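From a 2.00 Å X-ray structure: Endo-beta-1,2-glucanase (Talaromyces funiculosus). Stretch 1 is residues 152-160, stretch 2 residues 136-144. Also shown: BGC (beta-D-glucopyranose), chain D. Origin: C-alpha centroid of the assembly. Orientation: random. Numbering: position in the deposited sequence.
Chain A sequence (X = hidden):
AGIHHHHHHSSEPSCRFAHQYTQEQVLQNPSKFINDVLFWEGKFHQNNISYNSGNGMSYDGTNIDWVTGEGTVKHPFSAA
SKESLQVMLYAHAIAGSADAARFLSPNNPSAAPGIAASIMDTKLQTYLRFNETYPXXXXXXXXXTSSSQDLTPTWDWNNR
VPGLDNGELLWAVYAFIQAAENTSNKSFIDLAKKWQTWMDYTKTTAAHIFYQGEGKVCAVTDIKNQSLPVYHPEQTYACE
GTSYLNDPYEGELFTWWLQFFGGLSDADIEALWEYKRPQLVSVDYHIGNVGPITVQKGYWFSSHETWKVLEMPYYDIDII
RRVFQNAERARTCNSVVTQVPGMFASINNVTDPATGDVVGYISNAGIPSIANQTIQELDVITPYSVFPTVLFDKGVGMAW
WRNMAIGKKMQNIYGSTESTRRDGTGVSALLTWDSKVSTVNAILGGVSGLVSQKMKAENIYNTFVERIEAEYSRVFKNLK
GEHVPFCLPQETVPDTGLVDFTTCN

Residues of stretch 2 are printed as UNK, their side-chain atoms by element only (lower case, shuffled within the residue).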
# COMPACT_ATOMS: atom_id res chain seq x y z
N THR A 152 -15.13 12.15 -10.88
CA THR A 152 -14.48 13.33 -11.41
C THR A 152 -13.07 13.40 -10.83
O THR A 152 -12.83 12.93 -9.72
CB THR A 152 -15.27 14.61 -11.07
OG1 THR A 152 -15.38 14.71 -9.65
CG2 THR A 152 -16.66 14.61 -11.68
N PRO A 153 -12.09 13.99 -11.55
CA PRO A 153 -10.82 14.31 -10.92
C PRO A 153 -11.08 15.26 -9.74
O PRO A 153 -12.01 16.06 -9.79
CB PRO A 153 -10.01 15.00 -12.04
CG PRO A 153 -10.72 14.61 -13.33
CD PRO A 153 -12.18 14.42 -12.96
N THR A 154 -10.27 15.17 -8.68
CA THR A 154 -10.27 16.24 -7.69
C THR A 154 -9.77 17.50 -8.40
O THR A 154 -9.14 17.40 -9.45
CB THR A 154 -9.42 15.90 -6.46
OG1 THR A 154 -8.05 15.85 -6.85
CG2 THR A 154 -9.83 14.60 -5.81
N TRP A 155 -10.07 18.67 -7.83
CA TRP A 155 -9.73 19.96 -8.45
C TRP A 155 -8.27 19.98 -8.86
O TRP A 155 -7.95 20.27 -10.01
CB TRP A 155 -10.02 21.12 -7.50
CG TRP A 155 -9.45 22.41 -8.00
CD1 TRP A 155 -8.38 23.09 -7.50
CD2 TRP A 155 -9.92 23.16 -9.14
NE1 TRP A 155 -8.16 24.22 -8.23
CE2 TRP A 155 -9.09 24.29 -9.24
CE3 TRP A 155 -10.94 22.98 -10.07
CZ2 TRP A 155 -9.27 25.25 -10.24
CZ3 TRP A 155 -11.12 23.92 -11.06
CH2 TRP A 155 -10.29 25.05 -11.14
N ASP A 156 -7.39 19.67 -7.90
CA ASP A 156 -5.94 19.72 -8.09
C ASP A 156 -5.47 18.75 -9.18
O ASP A 156 -4.37 18.90 -9.68
CB ASP A 156 -5.19 19.40 -6.79
CG ASP A 156 -4.78 20.61 -5.98
OD1 ASP A 156 -4.90 21.74 -6.50
OD2 ASP A 156 -4.35 20.42 -4.83
N TRP A 157 -6.28 17.73 -9.51
CA TRP A 157 -5.81 16.66 -10.38
C TRP A 157 -6.51 16.65 -11.74
O TRP A 157 -6.30 15.74 -12.53
CB TRP A 157 -5.89 15.33 -9.63
CG TRP A 157 -4.78 15.21 -8.64
CD1 TRP A 157 -4.77 15.67 -7.36
CD2 TRP A 157 -3.46 14.67 -8.88
NE1 TRP A 157 -3.56 15.42 -6.77
CE2 TRP A 157 -2.73 14.81 -7.68
CE3 TRP A 157 -2.83 14.08 -9.98
CZ2 TRP A 157 -1.41 14.38 -7.55
CZ3 TRP A 157 -1.53 13.65 -9.86
CH2 TRP A 157 -0.83 13.80 -8.66
N ASN A 158 -7.27 17.71 -12.05
CA ASN A 158 -7.67 17.94 -13.44
C ASN A 158 -6.41 17.97 -14.30
O ASN A 158 -5.45 18.62 -13.95
CB ASN A 158 -8.48 19.23 -13.60
CG ASN A 158 -9.86 19.10 -13.00
OD1 ASN A 158 -10.68 18.33 -13.50
ND2 ASN A 158 -10.11 19.81 -11.91
N ASN A 159 -6.40 17.20 -15.39
CA ASN A 159 -5.33 17.22 -16.40
C ASN A 159 -3.97 16.82 -15.81
O ASN A 159 -2.92 17.20 -16.33
CB ASN A 159 -5.25 18.60 -17.06
CG ASN A 159 -6.54 18.95 -17.76
OD1 ASN A 159 -7.10 18.11 -18.47
ND2 ASN A 159 -7.02 20.15 -17.54
N ARG A 160 -3.97 16.01 -14.74
CA ARG A 160 -2.73 15.54 -14.11
C ARG A 160 -2.94 14.08 -13.72
O ARG A 160 -4.02 13.76 -13.19
CB ARG A 160 -2.39 16.36 -12.86
CG ARG A 160 -2.08 17.83 -13.11
CD ARG A 160 -1.95 18.62 -11.83
NE ARG A 160 -0.74 18.28 -11.09
CZ ARG A 160 -0.69 17.73 -9.88
NH1 ARG A 160 -1.79 17.60 -9.15
NH2 ARG A 160 0.46 17.32 -9.39
N UNK A 136 -8.72 11.45 -22.07
CA UNK A 136 -7.34 11.97 -22.04
C UNK A 136 -6.44 11.28 -21.02
O UNK A 136 -5.21 11.33 -21.15
N UNK A 137 -7.04 10.64 -20.01
CA UNK A 137 -6.28 9.91 -18.98
C UNK A 137 -5.76 8.57 -19.52
O UNK A 137 -4.98 7.91 -18.85
c UNK A 137 -8.39 11.70 -16.88
c UNK A 137 -7.38 13.32 -15.43
c UNK A 137 -6.21 12.59 -15.44
c UNK A 137 -6.13 11.43 -16.18
c UNK A 137 -8.47 12.88 -16.15
c UNK A 137 -7.12 9.71 -17.72
c UNK A 137 -7.23 10.95 -16.89
N UNK A 138 -6.23 8.16 -20.71
CA UNK A 138 -5.76 6.94 -21.40
C UNK A 138 -5.99 5.67 -20.58
O UNK A 138 -5.23 4.73 -20.72
N UNK A 139 -7.03 5.67 -19.74
CA UNK A 139 -7.44 4.49 -18.96
C UNK A 139 -6.82 4.42 -17.57
O UNK A 139 -7.10 3.49 -16.81
N UNK A 140 -5.99 5.42 -17.24
CA UNK A 140 -5.40 5.59 -15.93
C UNK A 140 -6.31 6.48 -15.08
O UNK A 140 -7.22 7.13 -15.61
c UNK A 140 -1.21 3.82 -18.26
c UNK A 140 -1.48 3.54 -16.95
c UNK A 140 -2.39 4.30 -16.24
c UNK A 140 -2.75 5.65 -18.17
c UNK A 140 -3.03 5.38 -16.84
c UNK A 140 -4.01 6.22 -16.06
c UNK A 140 -1.84 4.88 -18.87
N UNK A 141 -6.05 6.50 -13.77
CA UNK A 141 -6.86 7.28 -12.84
C UNK A 141 -6.01 8.37 -12.19
O UNK A 141 -4.93 8.09 -11.66
c UNK A 141 -9.57 5.80 -12.99
c UNK A 141 -8.81 4.41 -11.05
c UNK A 141 -7.44 6.37 -11.76
c UNK A 141 -8.37 5.25 -12.24
N UNK A 142 -6.51 9.62 -12.13
CA UNK A 142 -5.92 10.66 -11.30
C UNK A 142 -6.41 10.44 -9.86
O UNK A 142 -7.11 9.48 -9.62
c UNK A 142 -6.54 11.93 -11.90
c UNK A 142 -7.76 10.07 -12.76
c UNK A 142 -7.93 11.49 -12.25
N UNK A 143 -6.06 11.34 -8.94
CA UNK A 143 -6.84 11.47 -7.71
C UNK A 143 -8.26 11.92 -8.10
O UNK A 143 -8.41 12.80 -8.94
c UNK A 143 -5.25 11.06 -2.37
c UNK A 143 -4.84 11.53 -4.68
c UNK A 143 -3.93 10.62 -2.22
c UNK A 143 -6.19 12.45 -6.73
c UNK A 143 -3.05 10.63 -3.27
c UNK A 143 -5.71 11.52 -3.59
n UNK A 143 -2.87 11.21 -5.70
c UNK A 143 -4.97 11.91 -6.06
c UNK A 143 -3.51 11.09 -4.50
c UNK A 143 -3.75 11.70 -6.63
N UNK A 144 -9.27 11.27 -7.51
CA UNK A 144 -10.65 11.41 -7.96
C UNK A 144 -11.58 11.60 -6.76
O UNK A 144 -11.28 11.19 -5.64
c UNK A 144 -11.49 7.15 -6.54
c UNK A 144 -10.85 8.86 -8.12
c UNK A 144 -9.77 8.07 -8.48
c UNK A 144 -11.72 8.38 -7.14
c UNK A 144 -11.09 10.19 -8.78
c UNK A 144 -10.41 6.38 -6.92
c UNK A 144 -9.56 6.84 -7.89
C2 BGC D . 2.26 9.57 -3.58
C3 BGC D . 1.11 9.42 -4.57
C4 BGC D . 0.93 10.70 -5.37
C5 BGC D . 2.26 11.03 -6.05
C6 BGC D . 2.27 12.31 -6.87
C1 BGC D . 3.51 10.00 -4.32
O2 BGC D . 2.55 8.32 -2.97
O3 BGC D . -0.11 9.11 -3.90
O4 BGC D . -0.08 10.51 -6.35
O5 BGC D . 3.28 11.18 -5.07
O6 BGC D . 1.94 13.39 -6.03

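Position 136 carries no side-chain atoms and lies out of contact with stretch 1; a residue that ends at its backbone is glycine, Gly-136. At position 137 one carbon leads into a ring of six carbons with no heteroatom, and the ring reaches Pro-153, Trp-157, Asn-159 and Arg-160. This is Phe-137. The carbonyl oxygens of Trp-157 and Arg-160 lie at its ring edge, near the plane, with Arg-160 O 3.4 Å from Phe-137 CE1, where the ring hydrogens are slightly positive.

Positions 138 and 139 have no side-chain atoms, and both have positive phi. At 139 (phi 93°, psi 0°) a CB would be jammed against the carbonyl O of the preceding residue. They are Gly-138 and Gly-139, the central pair of a type I' turn closed by a hydrogen bond from the backbone N of position 140 to Phe-137 O (3.1 Å).

Position 140 again has one carbon and a six-carbon ring, here buried but remote from stretch 1: Phe-140. Position 141 has four carbons forked at the second, the pattern of leucine; Leu-141 also makes no contact with stretch 1.

At position 142 three carbons close a ring onto the backbone N and pack against Pro-153, Trp-157 and Arg-160: Pro-142. Its CB lies 4.1 Å from Trp-157 CB and 3.4 Å from Arg-160 O, while its CG packs 4.1 Å from Pro-153 CB.

Position 143 has one carbon followed by fused five- and six-membered rings holding eight carbons and one nitrogen, lying against the Trp-157 ring, so it is tryptophan. Trp-143 sets CB over the face of the Trp-157 five-membered ring, 3.7 Å from its centroid, and its CD1 comes within 3.4 Å of Trp-157 CE2. The two five-membered rings meet obliquely, their planes at 32°. Position 144 has one carbon and a six-carbon ring. Its CA-to-CB bond points away from stretch 1 overall, though CB lies 3.4 Å from Thr-152 O: Phe-144.

The contact joins a short backbone pairing to aromatic and proline packing. Pro-153 and Phe-144 form an antiparallel, non-hydrogen-bonded bridge with diverging side chains; beside it, Thr-154 N donates to Trp-143 O at 3.0 Å, and Thr-152 O accepts a CA-H...O contact from Phe-144 CA at 3.2 Å. Pro-142 and Phe-137 extend the packing toward Arg-160. Trp-143 contributes most of all residues to the 415 Å² buried, yet its indole nitrogen remains free for the sugar: NE1 donates an almost linear hydrogen bond to O4 of the bound glucose (2.9 Å, 176°), linking this packing directly to the ligand.

Stretch 2, residues 136-144: GFGGFLPWF
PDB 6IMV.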